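Local coordinates for protein benzyl alcohol dehydrogenase (PDB 1F8F) that probably oxidises benzyl alcohol to benzaldehyde with NAD as the hydride acceptor, as a zinc-dependent alcohol dehydrogenase, at residues K161-E166 and L331-K336. Residues are numbered along the deposited sequence; the frame is centred on the assembly and turned at random.
Sequences KDVPIE and LYQQGK
Val163 rests its two methyl groups on neighbouring side chains near the C-terminal end of helix 321-333. CG1 meets the Tyr332 ring at CE2, 4.1 Å away, approaching it obliquely. CG2 lies 3.9 Å from CG of Gln333. The two methyls part this way because CG1 is anti to the backbone N (chi1 173°) while CG2 is anti to the carbonyl carbon. Val163 is buried and forms the tight part of the contact. The Tyr332 side chain also touches Leu167 and Asp340, and its ring lies edge-to-face with that of Phe339.

The side with Asp162 and Gln333 is looser and exposed. CB of Asp162 comes no closer than 4.2 Å to OE1 of Gln333. A water links the two sides loosely: it donates to Gln333 OE1 at 2.9 Å and, weakly, to the backbone carbonyl O of Asp162 at 3.3 Å. The Gln333 chain runs extended beyond CG, which carries its amide out towards the loop, and its side chain also touches Thr160.

A Schellman motif at Gly335, which has a positive phi, closes the helix. Lys336 N bonds to Leu331 O and Gly335 N to Tyr332 O.

Through Ile165 the loop between strand 156-159 and helix 174-186 packs on strands 33-42 and 86-89. The contact thus ties the mixed sheet's side of the chain to the helix that follows the last strand of the six-stranded Rossmann sheet. With no direct hydrogen bond or salt bridge across it, the join probably depends on the fit of the Val163 methyls, its solvent side tied by one partly weak water bridge.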
ATOM      1  N   LYS A 161     -15.325   9.744 -29.980  1.00 45.37           N
ATOM      2  CA  LYS A 161     -16.216   9.509 -31.109  1.00 45.92           C
ATOM      3  C   LYS A 161     -15.583   8.588 -32.146  1.00 43.76           C
ATOM      4  O   LYS A 161     -16.216   8.204 -33.136  1.00 41.02           O
ATOM      5  CB  LYS A 161     -16.584  10.822 -31.808  1.00 48.29           C
ATOM      6  CG  LYS A 161     -17.469  11.748 -30.990  1.00 51.56           C
ATOM      7  CD  LYS A 161     -17.883  12.979 -31.774  1.00 52.44           C
ATOM      8  CE  LYS A 161     -18.481  14.101 -30.943  1.00 54.65           C
ATOM      9  NZ  LYS A 161     -19.780  13.737 -30.293  1.00 54.91           N
ATOM     10  N   ASP A 162     -14.369   8.123 -31.911  1.00 42.95           N
ATOM     11  CA  ASP A 162     -13.630   7.284 -32.821  1.00 43.88           C
ATOM     12  C   ASP A 162     -13.949   5.797 -32.723  1.00 43.89           C
ATOM     13  O   ASP A 162     -13.273   4.987 -33.379  1.00 42.82           O
ATOM     14  CB  ASP A 162     -12.120   7.451 -32.590  1.00 44.80           C
ATOM     15  CG  ASP A 162     -11.471   8.738 -33.023  1.00 45.67           C
ATOM     16  OD1 ASP A 162     -12.111   9.756 -33.368  1.00 46.63           O
ATOM     17  OD2 ASP A 162     -10.217   8.772 -33.024  1.00 46.83           O
ATOM     18  N   VAL A 163     -14.871   5.387 -31.861  1.00 42.18           N
ATOM     19  CA  VAL A 163     -15.244   3.985 -31.720  1.00 39.68           C
ATOM     20  C   VAL A 163     -16.757   3.971 -31.820  1.00 38.39           C
ATOM     21  O   VAL A 163     -17.414   4.889 -31.324  1.00 38.00           O
ATOM     22  CB  VAL A 163     -14.777   3.407 -30.384  1.00 41.08           C
ATOM     23  CG1 VAL A 163     -15.291   1.988 -30.139  1.00 40.44           C
ATOM     24  CG2 VAL A 163     -13.255   3.361 -30.269  1.00 39.87           C
ATOM     25  N   PRO A 164     -17.315   2.975 -32.494  1.00 37.19           N
ATOM     26  CA  PRO A 164     -18.764   2.890 -32.684  1.00 36.16           C
ATOM     27  C   PRO A 164     -19.459   3.028 -31.346  1.00 33.22           C
ATOM     28  O   PRO A 164     -19.041   2.253 -30.494  1.00 27.68           O
ATOM     29  CB  PRO A 164     -18.953   1.499 -33.290  1.00 36.65           C
ATOM     30  CG  PRO A 164     -17.654   1.204 -33.977  1.00 37.49           C
ATOM     31  CD  PRO A 164     -16.582   1.857 -33.146  1.00 37.26           C
ATOM     32  N   ILE A 165     -20.421   3.883 -31.047  1.00 33.93           N
ATOM     33  CA  ILE A 165     -20.940   4.047 -29.690  1.00 30.92           C
ATOM     34  C   ILE A 165     -21.826   2.913 -29.213  1.00 32.97           C
ATOM     35  O   ILE A 165     -22.116   2.677 -28.018  1.00 30.62           O
ATOM     36  CB  ILE A 165     -21.655   5.411 -29.555  1.00 30.64           C
ATOM     37  CG1 ILE A 165     -22.170   5.756 -28.141  1.00 25.65           C
ATOM     38  CG2 ILE A 165     -22.823   5.500 -30.533  1.00 27.69           C
ATOM     39  CD1 ILE A 165     -21.063   5.812 -27.126  1.00 24.29           C
ATOM     40  N   GLU A 166     -22.337   2.043 -30.098  1.00 31.59           N
ATOM     41  CA  GLU A 166     -23.249   0.963 -29.723  1.00 33.10           C
ATOM     42  C   GLU A 166     -22.632  -0.195 -28.937  1.00 31.33           C
ATOM     43  O   GLU A 166     -23.229  -0.848 -28.106  1.00 31.30           O
ATOM     44  CB  GLU A 166     -24.008   0.401 -30.929  1.00 36.15           C
ATOM     45  CG  GLU A 166     -23.094  -0.174 -31.993  1.00 40.18           C
ATOM     46  CD  GLU A 166     -22.792   0.778 -33.114  1.00 45.49           C
ATOM     47  OE1 GLU A 166     -22.540   2.015 -32.900  1.00 46.45           O
ATOM     48  OE2 GLU A 166     -22.748   0.326 -34.288  1.00 49.15           O
ATOM     49  N   LEU A 331      -7.276   0.910 -23.907  1.00 28.47           N
ATOM     50  CA  LEU A 331      -6.620  -0.406 -23.986  1.00 28.77           C
ATOM     51  C   LEU A 331      -7.178  -1.224 -25.135  1.00 30.97           C
ATOM     52  O   LEU A 331      -6.468  -1.891 -25.916  1.00 32.51           O
ATOM     53  CB  LEU A 331      -6.773  -1.074 -22.608  1.00 26.61           C
ATOM     54  CG  LEU A 331      -5.757  -0.597 -21.559  1.00 23.49           C
ATOM     55  CD1 LEU A 331      -6.079  -1.311 -20.256  1.00 23.95           C
ATOM     56  CD2 LEU A 331      -4.299  -0.923 -21.973  1.00 22.58           C
ATOM     57  N   TYR A 332      -8.497  -1.079 -25.342  1.00 29.44           N
ATOM     58  CA  TYR A 332      -9.180  -1.707 -26.459  1.00 28.18           C
ATOM     59  C   TYR A 332      -8.663  -1.093 -27.767  1.00 30.10           C
ATOM     60  O   TYR A 332      -8.377  -1.902 -28.660  1.00 26.75           O
ATOM     61  CB  TYR A 332     -10.707  -1.501 -26.382  1.00 25.80           C
ATOM     62  CG  TYR A 332     -11.484  -1.797 -27.647  1.00 26.39           C
ATOM     63  CD1 TYR A 332     -11.697  -3.113 -28.040  1.00 27.78           C
ATOM     64  CD2 TYR A 332     -11.982  -0.811 -28.471  1.00 27.11           C
ATOM     65  CE1 TYR A 332     -12.368  -3.452 -29.203  1.00 29.62           C
ATOM     66  CE2 TYR A 332     -12.669  -1.085 -29.649  1.00 29.59           C
ATOM     67  CZ  TYR A 332     -12.863  -2.412 -30.010  1.00 30.84           C
ATOM     68  OH  TYR A 332     -13.544  -2.754 -31.141  1.00 29.66           O
ATOM     69  N   GLN A 333      -8.608   0.254 -27.938  1.00 29.68           N
ATOM     70  CA  GLN A 333      -8.165   0.796 -29.230  1.00 31.04           C
ATOM     71  C   GLN A 333      -6.751   0.388 -29.640  1.00 33.43           C
ATOM     72  O   GLN A 333      -6.344   0.313 -30.829  1.00 33.44           O
ATOM     73  CB  GLN A 333      -8.155   2.316 -29.323  1.00 30.27           C
ATOM     74  CG  GLN A 333      -9.462   3.040 -29.248  1.00 31.90           C
ATOM     75  CD  GLN A 333      -9.386   4.534 -29.012  1.00 35.69           C
ATOM     76  OE1 GLN A 333      -9.635   5.397 -29.884  1.00 37.58           O
ATOM     77  NE2 GLN A 333      -9.065   4.948 -27.811  1.00 34.30           N
ATOM     78  N   GLN A 334      -5.930   0.120 -28.633  1.00 34.11           N
ATOM     79  CA  GLN A 334      -4.555  -0.265 -28.857  1.00 36.64           C
ATOM     80  C   GLN A 334      -4.472  -1.728 -29.274  1.00 36.35           C
ATOM     81  O   GLN A 334      -3.369  -2.189 -29.541  1.00 34.30           O
ATOM     82  CB  GLN A 334      -3.808  -0.030 -27.537  1.00 41.85           C
ATOM     83  CG  GLN A 334      -3.881   1.397 -27.018  1.00 45.41           C
ATOM     84  CD  GLN A 334      -2.823   1.716 -25.972  1.00 48.82           C
ATOM     85  OE1 GLN A 334      -2.883   1.282 -24.820  1.00 48.19           O
ATOM     86  NE2 GLN A 334      -1.810   2.502 -26.381  1.00 49.26           N
ATOM     87  N   GLY A 335      -5.566  -2.488 -29.152  1.00 33.61           N
ATOM     88  CA  GLY A 335      -5.548  -3.900 -29.428  1.00 32.84           C
ATOM     89  C   GLY A 335      -5.162  -4.747 -28.238  1.00 33.29           C
ATOM     90  O   GLY A 335      -4.947  -5.958 -28.347  1.00 34.15           O
ATOM     91  N   LYS A 336      -5.144  -4.202 -27.033  1.00 33.28           N
ATOM     92  CA  LYS A 336      -4.783  -4.989 -25.828  1.00 30.27           C
ATOM     93  C   LYS A 336      -5.971  -5.448 -25.007  1.00 27.17           C
ATOM     94  O   LYS A 336      -5.783  -6.031 -23.941  1.00 22.90           O
ATOM     95  CB  LYS A 336      -3.836  -4.091 -25.012  1.00 33.71           C
ATOM     96  CG  LYS A 336      -2.566  -3.733 -25.767  1.00 36.26           C
ATOM     97  CD  LYS A 336      -1.613  -2.871 -25.009  1.00 41.38           C
ATOM     98  CE  LYS A 336      -1.540  -1.399 -25.419  1.00 44.30           C
ATOM     99  NZ  LYS A 336      -0.995  -0.565 -24.288  1.00 44.01           N
TER
HETATM  100  O   HOH W   1     -10.130   4.266 -32.497  1.00 62.54           O